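Local coordinates for protein dermonecrotic toxin (PDB 2EBF) that acts as a mitogenic dermonecrotic toxin of Pasteurella multocida that induces bone resorption, linked to severe atrophic rhinitis in pigs, with this chain forming its C-terminal region, at residues T562-K567 and N716-Y721; M646-T651 and D702-E707. All blocks are in the same frame, centred on the assembly; numbering follows the deposited sequence.

Contact 1 of 2, residues T562-K567 and N716-Y721; sequences TPPQGK and NPFVEY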
ATOM      1  N   THR A 562      14.601   8.647  -3.053  1.00 34.10           N
ATOM      2  CA  THR A 562      14.931   8.057  -4.359  1.00 35.75           C
ATOM      3  C   THR A 562      16.351   8.435  -4.825  1.00 36.94           C
ATOM      4  O   THR A 562      16.763   9.594  -4.679  1.00 36.76           O
ATOM      5  CB  THR A 562      13.909   8.457  -5.453  1.00 35.58           C
ATOM      6  OG1 THR A 562      13.771   9.882  -5.493  1.00 37.23           O
ATOM      7  CG2 THR A 562      12.556   7.833  -5.179  1.00 35.84           C
ATOM      8  N   PRO A 563      17.097   7.459  -5.388  1.00 38.60           N
ATOM      9  CA  PRO A 563      18.458   7.686  -5.884  1.00 40.17           C
ATOM     10  C   PRO A 563      18.489   8.684  -7.045  1.00 42.24           C
ATOM     11  O   PRO A 563      17.447   8.957  -7.642  1.00 41.85           O
ATOM     12  CB  PRO A 563      18.906   6.295  -6.360  1.00 40.34           C
ATOM     13  CG  PRO A 563      17.979   5.342  -5.741  1.00 39.54           C
ATOM     14  CD  PRO A 563      16.679   6.058  -5.575  1.00 38.58           C
ATOM     15  N   PRO A 564      19.682   9.215  -7.374  1.00 44.18           N
ATOM     16  CA  PRO A 564      19.781  10.339  -8.308  1.00 45.75           C
ATOM     17  C   PRO A 564      19.572  10.028  -9.810  1.00 47.01           C
ATOM     18  O   PRO A 564      18.818  10.733 -10.479  1.00 47.79           O
ATOM     19  CB  PRO A 564      21.210  10.841  -8.077  1.00 46.01           C
ATOM     20  CG  PRO A 564      21.972   9.611  -7.718  1.00 45.41           C
ATOM     21  CD  PRO A 564      21.015   8.780  -6.900  1.00 44.38           C
ATOM     22  N   GLN A 565      20.233   9.007 -10.349  1.00 48.27           N
ATOM     23  CA  GLN A 565      20.424   8.967 -11.812  1.00 48.28           C
ATOM     24  C   GLN A 565      20.418   7.581 -12.359  1.00 47.72           C
ATOM     25  O   GLN A 565      21.299   6.770 -12.054  1.00 49.12           O
ATOM     26  CB  GLN A 565      21.751   9.612 -12.227  1.00 48.98           C
ATOM     27  CG  GLN A 565      22.283  10.757 -11.365  1.00 50.93           C
ATOM     28  CD  GLN A 565      22.016  12.128 -11.943  1.00 54.62           C
ATOM     29  OE1 GLN A 565      21.624  12.267 -13.110  1.00 57.05           O
ATOM     30  NE2 GLN A 565      22.241  13.161 -11.134  1.00 55.00           N
ATOM     31  N   GLY A 566      19.449   7.273 -13.191  1.00 46.19           N
ATOM     32  CA  GLY A 566      19.487   5.954 -13.775  1.00 44.14           C
ATOM     33  C   GLY A 566      19.258   4.940 -12.678  1.00 42.30           C
ATOM     34  O   GLY A 566      18.142   4.825 -12.183  1.00 42.41           O
ATOM     35  N   LYS A 567      20.294   4.214 -12.259  1.00 39.87           N
ATOM     36  CA  LYS A 567      19.984   2.986 -11.534  1.00 37.56           C
ATOM     37  C   LYS A 567      21.093   2.346 -10.700  1.00 35.78           C
ATOM     38  O   LYS A 567      22.191   2.123 -11.189  1.00 33.89           O
ATOM     39  CB  LYS A 567      19.441   1.959 -12.534  1.00 38.18           C
ATOM     40  CG  LYS A 567      18.892   0.694 -11.894  1.00 40.24           C
ATOM     41  CD  LYS A 567      18.492  -0.334 -12.930  1.00 43.99           C
ATOM     42  CE  LYS A 567      17.967  -1.606 -12.255  1.00 46.40           C
ATOM     43  NZ  LYS A 567      16.888  -1.292 -11.247  1.00 49.21           N
ATOM     44  N   ASN A 716      28.101  -2.736  -5.256  1.00 27.46           N
ATOM     45  CA  ASN A 716      27.065  -1.709  -5.309  1.00 28.09           C
ATOM     46  C   ASN A 716      27.111  -0.847  -6.579  1.00 28.05           C
ATOM     47  O   ASN A 716      27.134   0.383  -6.499  1.00 28.40           O
ATOM     48  CB  ASN A 716      27.075  -0.858  -4.026  1.00 28.04           C
ATOM     49  CG  ASN A 716      26.892  -1.690  -2.762  1.00 29.50           C
ATOM     50  OD1 ASN A 716      26.450  -2.852  -2.818  1.00 29.65           O
ATOM     51  ND2 ASN A 716      27.230  -1.100  -1.609  1.00 28.83           N
ATOM     52  N   PRO A 717      27.103  -1.499  -7.761  1.00 28.21           N
ATOM     53  CA  PRO A 717      27.256  -0.779  -9.025  1.00 27.96           C
ATOM     54  C   PRO A 717      26.085   0.144  -9.344  1.00 27.94           C
ATOM     55  O   PRO A 717      24.942  -0.133  -8.966  1.00 27.80           O
ATOM     56  CB  PRO A 717      27.399  -1.897 -10.071  1.00 27.93           C
ATOM     57  CG  PRO A 717      26.819  -3.106  -9.437  1.00 28.56           C
ATOM     58  CD  PRO A 717      26.941  -2.954  -7.962  1.00 27.65           C
ATOM     59  N   PHE A 718      26.409   1.263  -9.982  1.00 27.76           N
ATOM     60  CA  PHE A 718      25.442   2.286 -10.352  1.00 27.61           C
ATOM     61  C   PHE A 718      25.592   2.643 -11.836  1.00 27.61           C
ATOM     62  O   PHE A 718      26.703   2.866 -12.320  1.00 26.84           O
ATOM     63  CB  PHE A 718      25.701   3.529  -9.512  1.00 27.58           C
ATOM     64  CG  PHE A 718      24.752   4.630  -9.756  1.00 28.61           C
ATOM     65  CD1 PHE A 718      23.425   4.539  -9.329  1.00 29.82           C
ATOM     66  CD2 PHE A 718      25.191   5.806 -10.361  1.00 27.98           C
ATOM     67  CE1 PHE A 718      22.545   5.600  -9.534  1.00 32.17           C
ATOM     68  CE2 PHE A 718      24.326   6.859 -10.574  1.00 30.47           C
ATOM     69  CZ  PHE A 718      23.001   6.762 -10.158  1.00 29.87           C
ATOM     70  N   VAL A 719      24.466   2.723 -12.538  1.00 27.81           N
ATOM     71  CA  VAL A 719      24.459   3.001 -13.979  1.00 28.08           C
ATOM     72  C   VAL A 719      23.806   4.355 -14.250  1.00 28.79           C
ATOM     73  O   VAL A 719      22.759   4.680 -13.667  1.00 28.37           O
ATOM     74  CB  VAL A 719      23.737   1.875 -14.754  1.00 28.43           C
ATOM     75  CG1 VAL A 719      23.642   2.171 -16.264  1.00 28.13           C
ATOM     76  CG2 VAL A 719      24.467   0.541 -14.550  1.00 28.09           C
ATOM     77  N   GLU A 720      24.447   5.164 -15.083  1.00 29.06           N
ATOM     78  CA  GLU A 720      23.784   6.318 -15.676  1.00 29.60           C
ATOM     79  C   GLU A 720      23.757   6.124 -17.182  1.00 28.94           C
ATOM     80  O   GLU A 720      24.767   5.749 -17.784  1.00 28.60           O
ATOM     81  CB  GLU A 720      24.501   7.620 -15.331  1.00 29.75           C
ATOM     82  CG  GLU A 720      24.201   8.133 -13.924  1.00 32.41           C
ATOM     83  CD  GLU A 720      24.861   9.484 -13.636  1.00 32.34           C
ATOM     84  OE1 GLU A 720      25.013   9.838 -12.434  1.00 36.86           O
ATOM     85  OE2 GLU A 720      25.216  10.192 -14.602  1.00 35.09           O
ATOM     86  N   TYR A 721      22.609   6.400 -17.793  1.00 28.92           N
ATOM     87  CA  TYR A 721      22.413   6.152 -19.228  1.00 28.70           C
ATOM     88  C   TYR A 721      22.892   7.308 -20.125  1.00 28.48           C
ATOM     89  O   TYR A 721      22.128   7.851 -20.938  1.00 28.28           O
ATOM     90  CB  TYR A 721      20.953   5.767 -19.479  1.00 30.12           C
ATOM     91  CG  TYR A 721      20.584   4.492 -18.742  1.00 31.67           C
ATOM     92  CD1 TYR A 721      20.853   3.248 -19.297  1.00 31.87           C
ATOM     93  CD2 TYR A 721      20.006   4.534 -17.465  1.00 32.78           C
ATOM     94  CE1 TYR A 721      20.541   2.058 -18.608  1.00 33.82           C
ATOM     95  CE2 TYR A 721      19.692   3.361 -16.772  1.00 34.63           C
ATOM     96  CZ  TYR A 721      19.961   2.130 -17.348  1.00 33.98           C
ATOM     97  OH  TYR A 721      19.643   0.966 -16.664  1.00 35.90           O
TER
HETATM   98  O   HOH W   1      23.287  11.153 -15.888  1.00 47.16           O
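K567 and V719 meet as a hydrogen-bonded antiparallel pair, and their backbones make the tight part of this contact. V719 N reaches K567 O at 2.7 Å along a nearly straight N-H...O line (171°). The return bond from K567 N to V719 O, 2.9 Å, is more bent at the hydrogen, 150°. Just before the pair, G566 brings its CA within 3.5 Å of the same V719 O for a CA-H...O contact, and on the other strand F718 CA makes a matching one to K567 O, so each carbonyl of the pair takes a C-H as well as an N-H.

On the buried flank, F718 has its CG anti to the backbone N (chi1 -178°), which sends the ring out to an oblique crossing with P564, CZ 3.9 Å from P564 CG; P735 also touches both residues. This is an edge of the six-stranded antiparallel sheet in the C-terminal part of the toxin: short strand 567-568 is the outermost strand, beside 717-720.

The solvent side is looser, built from exposed side chains, a weak water bond and long approaches to Y721. Its one close touch is where the side chain of Q565 passes obliquely over that of E720, with CG 3.1 Å from E720 OE1. One water links the two residues, bound to E720 OE2 and only weakly to Q565 OE1, while E720 takes its charged partner from K724. On the K567 side, G566 CA lies 4.0 Å from Y721 CE2 at the ring edge. The K567 chain runs beside the tyrosine in the same direction, CD 4.1 Å from the hydroxyl OH that hydrogen-bonds to D702, before its amine turns off.

Contact 2 of 2, residues M646-T651 and D702-E707; sequences MGASIT and DDWALE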
ATOM      1  N   MET A 646      22.555   7.671 -26.508  1.00 28.69           N
ATOM      2  CA  MET A 646      23.090   8.469 -25.397  1.00 29.11           C
ATOM      3  C   MET A 646      24.357   7.857 -24.825  1.00 28.00           C
ATOM      4  O   MET A 646      25.215   8.564 -24.296  1.00 26.59           O
ATOM      5  CB  MET A 646      22.073   8.535 -24.264  1.00 28.83           C
ATOM      6  CG  MET A 646      20.753   9.126 -24.652  1.00 30.73           C
ATOM      7  SD  MET A 646      19.631   9.160 -23.258  1.00 33.67           S
ATOM      8  CE  MET A 646      19.294   7.420 -23.014  1.00 33.27           C
ATOM      9  N   GLY A 647      24.451   6.530 -24.921  1.00 26.84           N
ATOM     10  CA  GLY A 647      25.564   5.798 -24.335  1.00 26.32           C
ATOM     11  C   GLY A 647      25.191   5.365 -22.928  1.00 25.45           C
ATOM     12  O   GLY A 647      24.035   5.502 -22.509  1.00 26.23           O
ATOM     13  N   ALA A 648      26.168   4.864 -22.186  1.00 24.24           N
ATOM     14  CA  ALA A 648      25.933   4.432 -20.816  1.00 23.72           C
ATOM     15  C   ALA A 648      27.244   4.414 -20.050  1.00 23.71           C
ATOM     16  O   ALA A 648      28.306   4.239 -20.634  1.00 23.33           O
ATOM     17  CB  ALA A 648      25.286   3.037 -20.797  1.00 23.17           C
ATOM     18  N   SER A 649      27.151   4.619 -18.739  1.00 23.67           N
ATOM     19  CA  SER A 649      28.301   4.548 -17.861  1.00 23.55           C
ATOM     20  C   SER A 649      27.940   3.740 -16.626  1.00 23.62           C
ATOM     21  O   SER A 649      26.793   3.732 -16.169  1.00 24.75           O
ATOM     22  CB  SER A 649      28.750   5.954 -17.464  1.00 23.64           C
ATOM     23  OG  SER A 649      29.023   6.723 -18.610  1.00 23.62           O
ATOM     24  N   ILE A 650      28.923   3.033 -16.094  1.00 24.40           N
ATOM     25  CA  ILE A 650      28.727   2.262 -14.884  1.00 24.13           C
ATOM     26  C   ILE A 650      29.893   2.517 -13.942  1.00 24.06           C
ATOM     27  O   ILE A 650      31.037   2.596 -14.378  1.00 23.78           O
ATOM     28  CB  ILE A 650      28.558   0.758 -15.193  1.00 24.59           C
ATOM     29  CG1 ILE A 650      28.295  -0.006 -13.891  1.00 26.10           C
ATOM     30  CG2 ILE A 650      29.775   0.213 -15.982  1.00 24.03           C
ATOM     31  CD1 ILE A 650      27.818  -1.441 -14.075  1.00 25.66           C
ATOM     32  N   THR A 651      29.590   2.647 -12.655  1.00 24.96           N
ATOM     33  CA  THR A 651      30.608   2.919 -11.644  1.00 25.69           C
ATOM     34  C   THR A 651      30.329   2.063 -10.409  1.00 25.83           C
ATOM     35  O   THR A 651      29.185   1.721 -10.140  1.00 26.41           O
ATOM     36  CB  THR A 651      30.674   4.423 -11.291  1.00 26.22           C
ATOM     37  OG1 THR A 651      31.742   4.658 -10.366  1.00 26.07           O
ATOM     38  CG2 THR A 651      29.345   4.928 -10.705  1.00 25.51           C
ATOM     39  N   ASP A 702      21.570  -2.591 -20.883  1.00 31.12           N
ATOM     40  CA  ASP A 702      21.384  -3.253 -19.578  1.00 31.70           C
ATOM     41  C   ASP A 702      22.214  -4.523 -19.424  1.00 31.22           C
ATOM     42  O   ASP A 702      22.740  -4.810 -18.344  1.00 31.10           O
ATOM     43  CB  ASP A 702      19.910  -3.547 -19.315  1.00 32.47           C
ATOM     44  CG  ASP A 702      19.079  -2.292 -19.197  1.00 36.10           C
ATOM     45  OD1 ASP A 702      19.633  -1.210 -18.895  1.00 37.94           O
ATOM     46  OD2 ASP A 702      17.852  -2.394 -19.409  1.00 41.39           O
ATOM     47  N   ASP A 703      22.300  -5.296 -20.503  1.00 30.77           N
ATOM     48  CA  ASP A 703      23.119  -6.507 -20.530  1.00 29.74           C
ATOM     49  C   ASP A 703      24.603  -6.162 -20.488  1.00 28.97           C
ATOM     50  O   ASP A 703      25.390  -6.834 -19.819  1.00 27.85           O
ATOM     51  CB  ASP A 703      22.785  -7.329 -21.762  1.00 30.17           C
ATOM     52  CG  ASP A 703      21.345  -7.805 -21.748  1.00 32.39           C
ATOM     53  OD1 ASP A 703      20.916  -8.348 -20.716  1.00 33.03           O
ATOM     54  OD2 ASP A 703      20.633  -7.594 -22.743  1.00 34.22           O
ATOM     55  N   TRP A 704      24.973  -5.094 -21.187  1.00 28.04           N
ATOM     56  CA  TRP A 704      26.331  -4.558 -21.100  1.00 27.71           C
ATOM     57  C   TRP A 704      26.688  -4.203 -19.652  1.00 27.74           C
ATOM     58  O   TRP A 704      27.722  -4.640 -19.154  1.00 27.40           O
ATOM     59  CB  TRP A 704      26.491  -3.334 -22.010  1.00 27.00           C
ATOM     60  CG  TRP A 704      27.791  -2.574 -21.803  1.00 26.92           C
ATOM     61  CD1 TRP A 704      29.000  -2.846 -22.384  1.00 26.01           C
ATOM     62  CD2 TRP A 704      27.993  -1.412 -20.982  1.00 25.81           C
ATOM     63  NE1 TRP A 704      29.940  -1.944 -21.963  1.00 26.44           N
ATOM     64  CE2 TRP A 704      29.352  -1.046 -21.108  1.00 26.20           C
ATOM     65  CE3 TRP A 704      27.157  -0.647 -20.150  1.00 25.83           C
ATOM     66  CZ2 TRP A 704      29.904   0.046 -20.429  1.00 25.31           C
ATOM     67  CZ3 TRP A 704      27.705   0.448 -19.467  1.00 26.46           C
ATOM     68  CH2 TRP A 704      29.072   0.783 -19.618  1.00 26.49           C
ATOM     69  N   ALA A 705      25.830  -3.425 -18.982  1.00 27.54           N
ATOM     70  CA  ALA A 705      26.091  -3.010 -17.593  1.00 27.51           C
ATOM     71  C   ALA A 705      26.287  -4.220 -16.693  1.00 28.21           C
ATOM     72  O   ALA A 705      27.239  -4.270 -15.899  1.00 28.73           O
ATOM     73  CB  ALA A 705      24.967  -2.131 -17.066  1.00 28.26           C
ATOM     74  N   LEU A 706      25.394  -5.200 -16.830  1.00 27.93           N
ATOM     75  CA  LEU A 706      25.450  -6.413 -16.028  1.00 28.06           C
ATOM     76  C   LEU A 706      26.761  -7.163 -16.275  1.00 27.14           C
ATOM     77  O   LEU A 706      27.420  -7.591 -15.322  1.00 26.86           O
ATOM     78  CB  LEU A 706      24.230  -7.304 -16.319  1.00 28.45           C
ATOM     79  CG  LEU A 706      24.004  -8.563 -15.475  1.00 31.37           C
ATOM     80  CD1 LEU A 706      22.572  -9.093 -15.595  1.00 33.08           C
ATOM     81  CD2 LEU A 706      24.911  -9.617 -15.947  1.00 36.07           C
ATOM     82  N   GLU A 707      27.138  -7.315 -17.543  1.00 25.98           N
ATOM     83  CA  GLU A 707      28.384  -8.009 -17.876  1.00 25.89           C
ATOM     84  C   GLU A 707      29.607  -7.335 -17.265  1.00 25.46           C
ATOM     85  O   GLU A 707      30.457  -7.997 -16.671  1.00 25.19           O
ATOM     86  CB  GLU A 707      28.562  -8.149 -19.389  1.00 26.25           C
ATOM     87  CG  GLU A 707      29.997  -8.535 -19.766  1.00 27.67           C
ATOM     88  CD  GLU A 707      30.139  -9.208 -21.116  1.00 28.73           C
ATOM     89  OE1 GLU A 707      29.132  -9.654 -21.713  1.00 29.49           O
ATOM     90  OE2 GLU A 707      31.292  -9.313 -21.567  1.00 31.37           O
TER
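W704 meets strand 648-651 by the outer corner of its indole, and with A705 it seats helix 701-711 on one face of the antiparallel sheet of the C3 region, the part of the toxin whose catalytic triad resembles that of thiol proteases. Helix 701-711 brings the chain from edge strand 697-700 back across the sheet to strand 717-720. The axes of strand 648-651 and helix 702-707 come within 9.2 Å, at 24° to each other.

The contact is mainly apolar, with no hydrogen bond between helix and strand. The indole stands anti to the W704 backbone N (chi1 170°), which carries its six-membered ring out to the strand. There CZ3 lies 3.8 Å from A648 CB, and CH2 lies 3.7 Å from I650 CG2, so the two alternate residues on the helix side of the strand flank the ring's far end. The backbone of S649, between them, meets the ring edge with its CA 4.2 Å from CH2.

Polar atoms are satisfied from outside the contact. W704 NE1, at the other end of the indole, hydrogen-bonds to D681 OD2, which helps hold the ring's rotation. S649 points the other way, off the helix, and its OG bonds to T667 OG1 and V722 O; T667 OG1 also bonds to A648 O.

The isoleucine has a second branch in play: its CD1 reaches past the indole to A705, 4.2 Å from the methyl CB and 3.4 Å from the helix carbonyl atom A705 O.

How the contacts relate
Strand 717-720 joins the two contacts, since it is paired with 567-568 in contact 1 and is also next to strand 643-656 of contact 2. Probable backbone bonds E720 O to S649 N and F718 N to T651 O, both 2.8 Å, zip it to that strand. The chemistry follows the position: contact 1, at the sheet edge, relies on main-chain bonds and has a wet, charged rim, whereas every touching residue of contact 2 is buried and the pairing there is mainly apolar. Contact 1 has a buried part too, in F718 and V719, and V719 packs on I650 and A705, extending contact 2's hydrophobic layer.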